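Side-chain contacts in HTH-type transcriptional repressor NemR (Escherichia coli, PDB 4YZE), which represses transcription of the nemRA-gloA operon by binding the NemR box, and responds to electrophiles and reactive chlorine species such as bleach: residues A[174-179]-A[183-188]; A[14-19]-A[49-54]; A[74-79]-A[88-93]; A[60-65]-A[126-131]. The protein carries 5 engineered substitutions. All coordinates share one frame; numbering follows the deposited sequence.

Interaction 1: A[174-179]-A[183-188]; sequences LQAKIS and EPLENA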
loop_
_atom_site.group_PDB
_atom_site.type_symbol
_atom_site.label_atom_id
_atom_site.label_comp_id
_atom_site.label_asym_id
_atom_site.label_seq_id
_atom_site.Cartn_x
_atom_site.Cartn_y
_atom_site.Cartn_z
ATOM N N LEU A 174 1.511 -0.864 -4.621
ATOM C CA LEU A 174 2.619 -0.545 -3.742
ATOM C C LEU A 174 3.773 -1.438 -4.112
ATOM O O LEU A 174 4.893 -0.987 -4.370
ATOM C CB LEU A 174 2.227 -0.811 -2.288
ATOM C CG LEU A 174 2.121 0.402 -1.371
ATOM C CD1 LEU A 174 2.110 -0.017 0.091
ATOM C CD2 LEU A 174 3.257 1.336 -1.637
ATOM N N GLN A 175 3.470 -2.723 -4.162
ATOM C CA GLN A 175 4.455 -3.728 -4.483
ATOM C C GLN A 175 4.994 -3.600 -5.900
ATOM O O GLN A 175 6.162 -3.893 -6.139
ATOM C CB GLN A 175 3.818 -5.097 -4.318
ATOM C CG GLN A 175 4.810 -6.200 -4.257
ATOM C CD GLN A 175 4.200 -7.453 -3.723
ATOM O OE1 GLN A 175 3.038 -7.466 -3.304
ATOM N NE2 GLN A 175 4.971 -8.528 -3.735
ATOM N N ALA A 176 4.143 -3.216 -6.854
ATOM C CA ALA A 176 4.622 -3.054 -8.237
ATOM C C ALA A 176 5.641 -1.914 -8.239
ATOM O O ALA A 176 6.679 -1.981 -8.885
ATOM C CB ALA A 176 3.470 -2.731 -9.173
ATOM N N LYS A 177 5.326 -0.863 -7.493
ATOM C CA LYS A 177 6.137 0.343 -7.488
ATOM C C LYS A 177 7.514 0.031 -6.910
ATOM O O LYS A 177 8.547 0.333 -7.525
ATOM C CB LYS A 177 5.422 1.403 -6.648
ATOM C CG LYS A 177 6.126 2.715 -6.527
ATOM C CD LYS A 177 5.226 3.628 -5.706
ATOM C CE LYS A 177 5.935 4.860 -5.207
ATOM N NZ LYS A 177 5.173 5.450 -4.066
ATOM N N ILE A 178 7.516 -0.611 -5.746
ATOM C CA ILE A 178 8.752 -0.993 -5.082
ATOM C C ILE A 178 9.627 -1.883 -5.941
ATOM O O ILE A 178 10.810 -1.606 -6.095
ATOM C CB ILE A 178 8.490 -1.693 -3.742
ATOM C CG1 ILE A 178 7.924 -0.706 -2.729
ATOM C CG2 ILE A 178 9.773 -2.269 -3.174
ATOM C CD1 ILE A 178 7.321 -1.382 -1.526
ATOM N N SER A 179 9.053 -2.946 -6.494
ATOM C CA SER A 179 9.839 -3.897 -7.263
ATOM C C SER A 179 10.036 -3.474 -8.708
ATOM O O SER A 179 10.749 -4.148 -9.441
ATOM C CB SER A 179 9.160 -5.258 -7.273
ATOM O OG SER A 179 7.917 -5.194 -7.956
ATOM N N GLU A 183 4.273 -7.464 -12.376
ATOM C CA GLU A 183 3.837 -8.804 -11.952
ATOM C C GLU A 183 2.798 -8.782 -10.809
ATOM O O GLU A 183 1.829 -9.521 -10.861
ATOM C CB GLU A 183 5.040 -9.699 -11.620
ATOM C CG GLU A 183 4.718 -11.183 -11.499
ATOM C CD GLU A 183 4.094 -11.539 -10.156
ATOM O OE1 GLU A 183 4.355 -10.804 -9.168
ATOM O OE2 GLU A 183 3.346 -12.550 -10.091
ATOM N N PRO A 184 2.984 -7.928 -9.789
ATOM C CA PRO A 184 1.946 -7.904 -8.755
ATOM C C PRO A 184 0.580 -7.499 -9.295
ATOM O O PRO A 184 -0.436 -8.011 -8.796
ATOM C CB PRO A 184 2.454 -6.821 -7.784
ATOM C CG PRO A 184 3.983 -6.851 -7.928
ATOM C CD PRO A 184 4.195 -7.156 -9.398
ATOM N N LEU A 185 0.543 -6.599 -10.278
ATOM C CA LEU A 185 -0.737 -6.183 -10.883
ATOM C C LEU A 185 -1.329 -7.313 -11.751
ATOM O O LEU A 185 -2.517 -7.589 -11.657
ATOM C CB LEU A 185 -0.591 -4.878 -11.686
ATOM C CG LEU A 185 -0.047 -3.716 -10.829
ATOM C CD1 LEU A 185 0.430 -2.497 -11.661
ATOM C CD2 LEU A 185 -1.100 -3.291 -9.835
ATOM N N GLU A 186 -0.506 -7.964 -12.583
ATOM C CA GLU A 186 -1.009 -9.056 -13.425
ATOM C C GLU A 186 -1.464 -10.156 -12.496
ATOM O O GLU A 186 -2.472 -10.799 -12.734
ATOM C CB GLU A 186 0.047 -9.600 -14.410
ATOM C CG GLU A 186 0.574 -8.566 -15.384
ATOM C CD GLU A 186 1.741 -9.080 -16.243
ATOM O OE1 GLU A 186 2.616 -9.812 -15.720
ATOM O OE2 GLU A 186 1.779 -8.743 -17.448
ATOM N N ASN A 187 -0.736 -10.365 -11.410
ATOM C CA ASN A 187 -1.119 -11.446 -10.525
ATOM C C ASN A 187 -2.430 -11.117 -9.813
ATOM O O ASN A 187 -3.270 -12.000 -9.626
ATOM C CB ASN A 187 -0.010 -11.788 -9.527
ATOM C CG ASN A 187 -0.379 -12.970 -8.649
ATOM O OD1 ASN A 187 -0.660 -14.061 -9.146
ATOM N ND2 ASN A 187 -0.391 -12.754 -7.347
ATOM N N ALA A 188 -2.622 -9.849 -9.443
ATOM C CA ALA A 188 -3.889 -9.443 -8.831
ATOM C C ALA A 188 -5.053 -9.640 -9.801
ATOM O O ALA A 188 -6.097 -10.148 -9.407
ATOM C CB ALA A 188 -3.847 -7.991 -8.310
#
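Helices 174-179 and 183-188 run nearly antiparallel, at 152° with their axes 8.5 Å apart, and approach most closely at Ala176 and Pro184, whose CA atoms lie 5.6 Å from each other. Pro184, in the first turn of its helix, turns its ring to the neighbouring helix and meets two groups with one atom: its CG is 3.8 Å from Gln175 CG and 3.8 Å from the backbone N of Ala176. Gln175 places CG anti to its own backbone N (chi1 -164°); its CB and CG lie against the proline ring, the chain running on extended from there. The pair forms a helical hairpin with a short connection, the last two helices of the C-terminal domain of this TetR-family repressor. Leu185 reaches back with CD1 to within 3.9 Å of Ala176 CB, and its side chain also packs on Phe99 and on Thr95 and Leu96 of helix 84-97. Near the end of helix 158-179, Ser179 OG donates a 2.8 Å hydrogen bond to Gln175 O; this oxygen also accepts from Ser179 N, the two donors arriving from opposite faces of the carbonyl plane. The backbone oxygens of Lys177 and Ile178 accept hydrogen bonds from Arg125 of the second subunit.

Interaction 2: A[14-19]-A[49-54]; sequences HLLATG and HYFRSK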
loop_
_atom_site.group_PDB
_atom_site.type_symbol
_atom_site.label_atom_id
_atom_site.label_comp_id
_atom_site.label_asym_id
_atom_site.label_seq_id
_atom_site.Cartn_x
_atom_site.Cartn_y
_atom_site.Cartn_z
ATOM N N HIS A 14 -5.731 25.756 -12.172
ATOM C CA HIS A 14 -4.321 25.705 -12.523
ATOM C C HIS A 14 -3.452 25.404 -11.306
ATOM O O HIS A 14 -2.579 24.541 -11.379
ATOM C CB HIS A 14 -3.864 26.997 -13.189
ATOM C CG HIS A 14 -2.465 26.935 -13.706
ATOM N ND1 HIS A 14 -1.974 25.839 -14.395
ATOM C CD2 HIS A 14 -1.440 27.811 -13.629
ATOM C CE1 HIS A 14 -0.719 26.051 -14.719
ATOM N NE2 HIS A 14 -0.365 27.247 -14.267
ATOM N N LEU A 15 -3.692 26.108 -10.199
ATOM C CA LEU A 15 -2.968 25.840 -8.955
ATOM C C LEU A 15 -3.189 24.393 -8.478
ATOM O O LEU A 15 -2.241 23.686 -8.122
ATOM C CB LEU A 15 -3.401 26.819 -7.862
ATOM C CG LEU A 15 -2.877 28.258 -7.936
ATOM C CD1 LEU A 15 -3.635 29.162 -6.981
ATOM C CD2 LEU A 15 -1.385 28.319 -7.646
ATOM N N LEU A 16 -4.441 23.955 -8.476
ATOM C CA LEU A 16 -4.761 22.612 -8.005
ATOM C C LEU A 16 -4.048 21.559 -8.852
ATOM O O LEU A 16 -3.434 20.636 -8.315
ATOM C CB LEU A 16 -6.271 22.394 -7.999
ATOM C CG LEU A 16 -7.002 23.285 -6.992
ATOM C CD1 LEU A 16 -8.511 23.237 -7.208
ATOM C CD2 LEU A 16 -6.657 22.892 -5.547
ATOM N N ALA A 17 -4.087 21.743 -10.171
ATOM C CA ALA A 17 -3.469 20.802 -11.111
ATOM C C ALA A 17 -1.965 20.721 -10.905
ATOM O O ALA A 17 -1.391 19.629 -10.839
ATOM C CB ALA A 17 -3.790 21.191 -12.548
ATOM N N THR A 18 -1.333 21.888 -10.817
ATOM C CA THR A 18 0.103 21.966 -10.571
ATOM C C THR A 18 0.443 21.268 -9.258
ATOM O O THR A 18 1.382 20.473 -9.201
ATOM C CB THR A 18 0.567 23.418 -10.494
ATOM O OG1 THR A 18 0.040 24.147 -11.611
ATOM C CG2 THR A 18 2.088 23.491 -10.502
ATOM N N GLY A 19 -0.333 21.560 -8.212
ATOM C CA GLY A 19 -0.122 20.953 -6.910
ATOM C C GLY A 19 -0.203 19.440 -6.957
ATOM O O GLY A 19 0.570 18.751 -6.287
ATOM N N HIS A 49 -5.446 34.465 -2.013
ATOM C CA HIS A 49 -6.812 34.872 -2.348
ATOM C C HIS A 49 -7.739 33.652 -2.515
ATOM O O HIS A 49 -8.932 33.711 -2.210
ATOM C CB HIS A 49 -6.815 35.731 -3.621
ATOM C CG HIS A 49 -8.177 35.937 -4.215
ATOM N ND1 HIS A 49 -8.556 35.382 -5.418
ATOM C CD2 HIS A 49 -9.250 36.631 -3.767
ATOM C CE1 HIS A 49 -9.804 35.725 -5.687
ATOM N NE2 HIS A 49 -10.249 36.483 -4.701
ATOM N N TYR A 50 -7.186 32.545 -3.001
ATOM C CA TYR A 50 -7.988 31.350 -3.249
ATOM C C TYR A 50 -7.970 30.391 -2.072
ATOM O O TYR A 50 -8.969 29.744 -1.767
ATOM C CB TYR A 50 -7.513 30.630 -4.512
ATOM C CG TYR A 50 -7.748 31.424 -5.770
ATOM C CD1 TYR A 50 -9.029 31.817 -6.130
ATOM C CD2 TYR A 50 -6.697 31.781 -6.599
ATOM C CE1 TYR A 50 -9.254 32.550 -7.276
ATOM C CE2 TYR A 50 -6.914 32.509 -7.751
ATOM C CZ TYR A 50 -8.194 32.892 -8.081
ATOM O OH TYR A 50 -8.420 33.619 -9.222
ATOM N N PHE A 51 -6.824 30.299 -1.414
ATOM C CA PHE A 51 -6.641 29.300 -0.379
ATOM C C PHE A 51 -6.037 29.941 0.852
ATOM O O PHE A 51 -5.056 30.678 0.755
ATOM C CB PHE A 51 -5.747 28.169 -0.899
ATOM C CG PHE A 51 -6.257 27.537 -2.163
ATOM C CD1 PHE A 51 -7.287 26.607 -2.120
ATOM C CD2 PHE A 51 -5.712 27.871 -3.389
ATOM C CE1 PHE A 51 -7.764 26.024 -3.278
ATOM C CE2 PHE A 51 -6.183 27.290 -4.555
ATOM C CZ PHE A 51 -7.205 26.367 -4.497
ATOM N N ARG A 52 -6.644 29.657 2.001
ATOM C CA ARG A 52 -6.186 30.166 3.290
ATOM C C ARG A 52 -4.743 29.765 3.568
ATOM O O ARG A 52 -3.966 30.547 4.125
ATOM C CB ARG A 52 -7.104 29.661 4.412
ATOM C CG ARG A 52 -6.377 29.140 5.650
ATOM C CD ARG A 52 -7.349 28.687 6.731
ATOM N NE ARG A 52 -8.309 27.715 6.217
ATOM C CZ ARG A 52 -8.239 26.400 6.411
ATOM N NH1 ARG A 52 -7.247 25.876 7.121
ATOM N NH2 ARG A 52 -9.170 25.610 5.897
ATOM N N SER A 53 -4.383 28.554 3.153
ATOM C CA SER A 53 -3.066 28.012 3.459
ATOM C C SER A 53 -2.720 26.811 2.593
ATOM O O SER A 53 -3.527 26.362 1.771
ATOM C CB SER A 53 -3.008 27.575 4.917
ATOM O OG SER A 53 -3.905 26.498 5.140
ATOM N N LYS A 54 -1.515 26.285 2.795
ATOM C CA LYS A 54 -1.080 25.106 2.072
ATOM C C LYS A 54 -1.989 23.942 2.419
ATOM O O LYS A 54 -2.346 23.134 1.550
ATOM C CB LYS A 54 0.371 24.758 2.406
ATOM C CG LYS A 54 0.850 23.504 1.677
ATOM C CD LYS A 54 2.173 22.984 2.213
ATOM C CE LYS A 54 2.647 21.825 1.365
ATOM N NZ LYS A 54 3.762 21.041 1.970
#
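Leu15, Leu16, Tyr50 and Phe51 each hold CG anti to their carbonyl carbon; for Phe51 (chi1 -55°) this swings the ring toward helix 14-19, where the two leucines meet it. Leu15 CD1 lies at the ring's edge, in its plane, 4.0 Å from Phe51 CE2, the two side chains sliding past each other in opposite directions. The same methyl is 4.0 Å from Tyr50 CD2, so it sits against both aromatic residues, and Leu15 crosses the tyrosine side chain at about a right angle. Leu16 comes obliquely from the next position and brings CD2 to 3.7 Å from Phe51 CZ. The contact belongs to the DNA-binding domain: Tyr50 and Phe51 close the predicted helix-turn-helix, and Phe51 is where the chain leaves helical conformation before Ser53 caps helix 54-79 by bonding Ala56 N. Phe51 also meets Phe57 edge-to-face, while Leu15 packs on Leu36 of helix 33-40. An alanine in place of Phe51 would be likely to leave Leu15 CD1 and Leu16 CD2 without their shared partner and open a gap between helix 10-26 and the end of helix 44-50. Within helix 14-19, His14 O accepts from both Thr18 N and Thr18 OG1, the hydroxyl at 2.7 Å. No hydrogen bond joins the two segments; the end of the recognition helix is therefore held against helix 10-26 through shape and apolar burial, with bond direction playing no part across the interface.

Interaction 3: A[74-79]-A[88-93]; sequences TELLQS and ILAYYQ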
loop_
_atom_site.group_PDB
_atom_site.type_symbol
_atom_site.label_atom_id
_atom_site.label_comp_id
_atom_site.label_asym_id
_atom_site.label_seq_id
_atom_site.Cartn_x
_atom_site.Cartn_y
_atom_site.Cartn_z
ATOM N N THR A 74 -17.035 5.606 -12.097
ATOM C CA THR A 74 -18.479 5.449 -12.256
ATOM C C THR A 74 -18.825 5.090 -13.700
ATOM O O THR A 74 -19.596 4.165 -13.946
ATOM C CB THR A 74 -19.260 6.720 -11.871
ATOM O OG1 THR A 74 -18.994 7.064 -10.508
ATOM C CG2 THR A 74 -20.764 6.477 -12.034
ATOM N N GLU A 75 -18.251 5.825 -14.647
ATOM C CA GLU A 75 -18.491 5.564 -16.058
ATOM C C GLU A 75 -18.022 4.165 -16.434
ATOM O O GLU A 75 -18.670 3.478 -17.225
ATOM C CB GLU A 75 -17.794 6.620 -16.917
ATOM C CG GLU A 75 -18.210 8.045 -16.567
ATOM C CD GLU A 75 -17.521 9.099 -17.416
ATOM O OE1 GLU A 75 -16.372 9.482 -17.090
ATOM O OE2 GLU A 75 -18.139 9.553 -18.406
ATOM N N LEU A 76 -16.900 3.742 -15.858
ATOM C CA LEU A 76 -16.352 2.420 -16.146
ATOM C C LEU A 76 -17.302 1.327 -15.656
ATOM O O LEU A 76 -17.589 0.377 -16.380
ATOM C CB LEU A 76 -14.987 2.257 -15.473
ATOM C CG LEU A 76 -13.902 1.353 -16.065
ATOM C CD1 LEU A 76 -13.047 0.774 -14.950
ATOM C CD2 LEU A 76 -14.457 0.234 -16.945
ATOM N N LEU A 77 -17.796 1.471 -14.430
ATOM C CA LEU A 77 -18.580 0.413 -13.801
ATOM C C LEU A 77 -20.072 0.441 -14.132
ATOM O O LEU A 77 -20.716 -0.609 -14.166
ATOM C CB LEU A 77 -18.387 0.447 -12.286
ATOM C CG LEU A 77 -16.954 0.182 -11.849
ATOM C CD1 LEU A 77 -16.869 0.210 -10.340
ATOM C CD2 LEU A 77 -16.450 -1.152 -12.412
ATOM N N GLN A 78 -20.619 1.632 -14.359
ATOM C CA GLN A 78 -22.063 1.780 -14.536
ATOM C C GLN A 78 -22.492 1.671 -15.987
ATOM O O GLN A 78 -23.646 1.338 -16.270
ATOM C CB GLN A 78 -22.556 3.112 -13.970
ATOM C CG GLN A 78 -22.683 3.168 -12.453
ATOM C CD GLN A 78 -23.448 4.402 -11.993
ATOM O OE1 GLN A 78 -23.769 5.285 -12.793
ATOM N NE2 GLN A 78 -23.739 4.468 -10.701
ATOM N N SER A 79 -21.576 1.953 -16.909
ATOM C CA SER A 79 -21.940 1.974 -18.321
ATOM C C SER A 79 -20.796 1.604 -19.260
ATOM O O SER A 79 -20.820 1.960 -20.440
ATOM C CB SER A 79 -22.517 3.339 -18.701
ATOM O OG SER A 79 -23.701 3.612 -17.970
ATOM N N ILE A 88 -15.636 -4.911 -13.815
ATOM C CA ILE A 88 -14.749 -5.069 -12.677
ATOM C C ILE A 88 -13.340 -5.485 -13.109
ATOM O O ILE A 88 -12.353 -4.911 -12.623
ATOM C CB ILE A 88 -15.337 -6.029 -11.650
ATOM C CG1 ILE A 88 -16.502 -5.339 -10.948
ATOM C CG2 ILE A 88 -14.292 -6.436 -10.623
ATOM C CD1 ILE A 88 -17.355 -6.265 -10.118
ATOM N N LEU A 89 -13.233 -6.444 -14.032
ATOM C CA LEU A 89 -11.923 -6.855 -14.508
ATOM C C LEU A 89 -11.209 -5.677 -15.173
ATOM O O LEU A 89 -9.984 -5.561 -15.097
ATOM C CB LEU A 89 -12.027 -8.035 -15.477
ATOM C CG LEU A 89 -12.638 -9.300 -14.876
ATOM C CD1 LEU A 89 -12.610 -10.443 -15.864
ATOM C CD2 LEU A 89 -11.936 -9.700 -13.593
ATOM N N ALA A 90 -11.978 -4.800 -15.814
ATOM C CA ALA A 90 -11.398 -3.677 -16.537
ATOM C C ALA A 90 -10.721 -2.690 -15.567
ATOM O O ALA A 90 -9.735 -2.033 -15.914
ATOM C CB ALA A 90 -12.458 -2.990 -17.383
ATOM N N TYR A 91 -11.266 -2.601 -14.357
ATOM C CA TYR A 91 -10.695 -1.794 -13.291
ATOM C C TYR A 91 -9.271 -2.239 -13.046
ATOM O O TYR A 91 -8.365 -1.408 -12.979
ATOM C CB TYR A 91 -11.546 -1.946 -12.027
ATOM C CG TYR A 91 -10.992 -1.379 -10.725
ATOM C CD1 TYR A 91 -10.839 -0.007 -10.536
ATOM C CD2 TYR A 91 -10.702 -2.224 -9.654
ATOM C CE1 TYR A 91 -10.368 0.505 -9.320
ATOM C CE2 TYR A 91 -10.231 -1.736 -8.452
ATOM C CZ TYR A 91 -10.067 -0.370 -8.280
ATOM O OH TYR A 91 -9.601 0.101 -7.057
ATOM N N TYR A 92 -9.048 -3.543 -12.935
ATOM C CA TYR A 92 -7.674 -3.995 -12.784
ATOM C C TYR A 92 -6.866 -3.884 -14.072
ATOM O O TYR A 92 -5.654 -3.644 -14.023
ATOM C CB TYR A 92 -7.615 -5.406 -12.225
ATOM C CG TYR A 92 -8.037 -5.503 -10.788
ATOM C CD1 TYR A 92 -7.116 -5.350 -9.754
ATOM C CD2 TYR A 92 -9.354 -5.766 -10.461
ATOM C CE1 TYR A 92 -7.515 -5.442 -8.417
ATOM C CE2 TYR A 92 -9.759 -5.854 -9.143
ATOM C CZ TYR A 92 -8.836 -5.704 -8.128
ATOM O OH TYR A 92 -9.252 -5.808 -6.824
ATOM N N GLN A 93 -7.510 -4.086 -15.223
ATOM C CA GLN A 93 -6.776 -4.040 -16.492
ATOM C C GLN A 93 -6.312 -2.611 -16.789
ATOM O O GLN A 93 -5.197 -2.397 -17.264
ATOM C CB GLN A 93 -7.618 -4.609 -17.643
ATOM C CG GLN A 93 -6.938 -4.597 -19.010
ATOM C CD GLN A 93 -5.712 -5.495 -19.088
ATOM O OE1 GLN A 93 -4.605 -5.035 -19.387
ATOM N NE2 GLN A 93 -5.905 -6.783 -18.829
#
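Leu76 and Leu77 of helix 74-79 push two neighbouring side chains against helix 88-93, which runs nearly antiparallel at 152° with 9.5 Å between the axes. The tight part is at Leu76. With CG anti to its backbone N (chi1 -151°), it spreads its two methyls over the facing side of the partner helix: CD2 stands 3.8 Å from Ala90 CB, and CD1 lies 3.9 Å from Tyr91 CA, over the backbone where the small alanine precedes the tyrosine. Tyr91 therefore offers its main chain and CB here, while its ring leads away into the interior, stacks with Trp169 and packs against Val135 and Leu139 of helix 122-148. The looser part is at Leu77, whose CD2 is 4.1 Å from the backbone N of Ile88 and 4.4 Å from its CG1. Ile88 directs its CB away from the contact, and its side chain packs on Leu143. The close fit of Leu76 on Ala90 is at the partly exposed side, whereas Leu77, Ile88 and Tyr91 are buried. Nearby, Leu77 O accepts a hydrogen bond from Arg87 NH1. Helix 54-79 enters from the DNA-binding domain, so its last turns here lie against the first helix that follows it, within the regulatory part of the TetR fold. Across the two segments leucine methyls are set against an alanine, the main chain at Tyr91 and the start of Ile88, so the helices are held by van der Waals packing, with no directional bond between the segments fixing their register.

Interaction 4: A[60-65]-A[126-131]; sequences AMLERH and SAMDKG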
loop_
_atom_site.group_PDB
_atom_site.type_symbol
_atom_site.label_atom_id
_atom_site.label_comp_id
_atom_site.label_asym_id
_atom_site.label_seq_id
_atom_site.Cartn_x
_atom_site.Cartn_y
_atom_site.Cartn_z
ATOM N N ALA A 60 -8.578 20.845 -0.980
ATOM C CA ALA A 60 -9.174 21.162 -2.268
ATOM C C ALA A 60 -8.554 20.318 -3.386
ATOM O O ALA A 60 -9.276 19.808 -4.263
ATOM C CB ALA A 60 -9.031 22.649 -2.568
ATOM N N MET A 61 -7.228 20.170 -3.350
ATOM C CA MET A 61 -6.521 19.340 -4.322
ATOM C C MET A 61 -7.042 17.906 -4.296
ATOM O O MET A 61 -7.399 17.345 -5.335
ATOM C CB MET A 61 -5.024 19.334 -4.030
ATOM C CG MET A 61 -4.201 18.442 -4.966
ATOM S SD MET A 61 -2.429 18.427 -4.534
ATOM C CE MET A 61 -2.459 17.318 -3.106
ATOM N N LEU A 62 -7.097 17.320 -3.104
ATOM C CA LEU A 62 -7.520 15.930 -2.987
ATOM C C LEU A 62 -8.964 15.793 -3.434
ATOM O O LEU A 62 -9.296 14.858 -4.166
ATOM C CB LEU A 62 -7.357 15.423 -1.555
ATOM C CG LEU A 62 -5.931 15.139 -1.091
ATOM C CD1 LEU A 62 -5.919 14.640 0.347
ATOM C CD2 LEU A 62 -5.305 14.114 -1.988
ATOM N N GLU A 63 -9.814 16.721 -2.996
ATOM C CA GLU A 63 -11.241 16.650 -3.317
ATOM C C GLU A 63 -11.416 16.716 -4.820
ATOM O O GLU A 63 -12.222 15.987 -5.381
ATOM C CB GLU A 63 -12.032 17.765 -2.619
ATOM C CG GLU A 63 -12.251 17.518 -1.130
ATOM C CD GLU A 63 -12.800 18.733 -0.401
ATOM O OE1 GLU A 63 -12.937 19.800 -1.035
ATOM O OE2 GLU A 63 -13.092 18.619 0.811
ATOM N N ARG A 64 -10.629 17.569 -5.471
ATOM C CA ARG A 64 -10.652 17.656 -6.918
ATOM C C ARG A 64 -10.236 16.313 -7.505
ATOM O O ARG A 64 -10.946 15.742 -8.327
ATOM C CB ARG A 64 -9.724 18.775 -7.418
ATOM C CG ARG A 64 -9.488 18.761 -8.929
ATOM C CD ARG A 64 -8.824 20.055 -9.408
ATOM N NE ARG A 64 -8.602 20.089 -10.854
ATOM C CZ ARG A 64 -7.565 19.519 -11.464
ATOM N NH1 ARG A 64 -6.658 18.850 -10.758
ATOM N NH2 ARG A 64 -7.434 19.601 -12.783
ATOM N N HIS A 65 -9.094 15.804 -7.059
ATOM C CA HIS A 65 -8.575 14.540 -7.554
ATOM C C HIS A 65 -9.562 13.374 -7.387
ATOM O O HIS A 65 -9.742 12.578 -8.302
ATOM C CB HIS A 65 -7.276 14.201 -6.835
ATOM C CG HIS A 65 -6.823 12.795 -7.048
ATOM N ND1 HIS A 65 -6.025 12.426 -8.108
ATOM C CD2 HIS A 65 -7.049 11.666 -6.337
ATOM C CE1 HIS A 65 -5.779 11.129 -8.043
ATOM N NE2 HIS A 65 -6.386 10.646 -6.975
ATOM N N SER A 126 -8.817 12.779 6.105
ATOM C CA SER A 126 -10.245 12.547 5.957
ATOM C C SER A 126 -10.678 12.636 4.493
ATOM O O SER A 126 -11.525 11.863 4.041
ATOM C CB SER A 126 -11.026 13.527 6.834
ATOM O OG SER A 126 -12.411 13.533 6.535
ATOM N N ALA A 127 -10.083 13.562 3.751
ATOM C CA ALA A 127 -10.317 13.632 2.311
ATOM C C ALA A 127 -9.913 12.322 1.624
ATOM O O ALA A 127 -10.579 11.883 0.686
ATOM C CB ALA A 127 -9.567 14.796 1.697
ATOM N N MET A 128 -8.813 11.722 2.074
ATOM C CA MET A 128 -8.348 10.462 1.493
ATOM C C MET A 128 -9.257 9.315 1.899
ATOM O O MET A 128 -9.529 8.428 1.107
ATOM C CB MET A 128 -6.938 10.144 1.950
ATOM C CG MET A 128 -5.906 11.159 1.477
ATOM S SD MET A 128 -4.266 10.734 2.077
ATOM C CE MET A 128 -3.900 9.278 1.089
ATOM N N ASP A 129 -9.699 9.328 3.149
ATOM C CA ASP A 129 -10.526 8.253 3.660
ATOM C C ASP A 129 -11.797 8.277 2.813
ATOM O O ASP A 129 -12.202 7.267 2.261
ATOM C CB ASP A 129 -10.819 8.479 5.144
ATOM C CG ASP A 129 -11.444 7.271 5.811
ATOM O OD1 ASP A 129 -11.396 6.165 5.230
ATOM O OD2 ASP A 129 -11.971 7.426 6.932
ATOM N N LYS A 130 -12.370 9.466 2.666
ATOM C CA LYS A 130 -13.528 9.692 1.814
ATOM C C LYS A 130 -13.278 9.252 0.371
ATOM O O LYS A 130 -14.148 8.644 -0.254
ATOM C CB LYS A 130 -13.912 11.174 1.862
ATOM C CG LYS A 130 -14.623 11.673 0.622
ATOM C CD LYS A 130 -16.132 11.631 0.777
ATOM C CE LYS A 130 -16.720 13.038 0.763
ATOM N NZ LYS A 130 -15.922 13.988 1.591
ATOM N N GLY A 131 -12.097 9.559 -0.160
ATOM C CA GLY A 131 -11.743 9.127 -1.508
ATOM C C GLY A 131 -11.850 7.615 -1.653
ATOM O O GLY A 131 -12.519 7.106 -2.559
HETATM O O HOH W 1 -13.482 15.254 1.118
#
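The junction between the DNA-binding and regulatory domains of the TetR fold is bridged here, where helix 54-79, whose first turns belong to the DNA-binding domain, meets helix 122-148 of the regulatory domain. Leu62 carries the contact. Its CG lies anti to the carbonyl carbon (chi1 -74°), and CD1 thereby reaches into the angle between two consecutive residues: it is 3.9 Å from Ala127 CB and 3.7 Å from Met128 CG. Leu62 CB also rests against the alanine methyl, at 4.0 Å, and the CA atoms of Leu62 and Ala127 are 6.4 Å apart, so a small side chain lets the helices come near. Met128 crosses Leu62 obliquely, touching it through CG. At the exposed margin Glu63 and Lys130 are not in direct contact, OE2 and NZ being 5.5 Å apart; a water accepts from Lys130 NZ at 2.8 Å and donates a long, weak bond to Glu63 OE2. The opposite charges probably still attract across that gap. Helix 109-114 covers the apolar group, with Leu109 and Leu113 on Leu62 and Leu113 on Met128. Helix 10-26 packs on segment 60-65, where Arg64 forms a salt bridge with Glu13, and on segment 126-131 Met128 meets Ile178 of the second subunit.

Overall arrangement
No direct hydrogen bond joins the segments of any contact. In interaction 4 all touching residues are buried, beside an exposed charged margin; interactions 1, 2 and 3 are largely buried but include partly exposed residues. Interactions 2 and 4 lie on the same side of the chain's centre and touch: Leu16 and Phe51 pack on Met61 and Ala60, linking the DNA-binding domain to the domain junction. Interactions 3 and 4 share helix 54-79. Interaction 1 lies about 33 Å from interaction 2, centre to centre. Aromatic rings mark interaction 2, a proline ring interaction 1; interactions 3 and 4 rest on leucines set against alanine and a neighbouring residue. Only interaction 4 adds a water link, weak on the glutamate side. Interactions 1 and 4 also meet the second subunit.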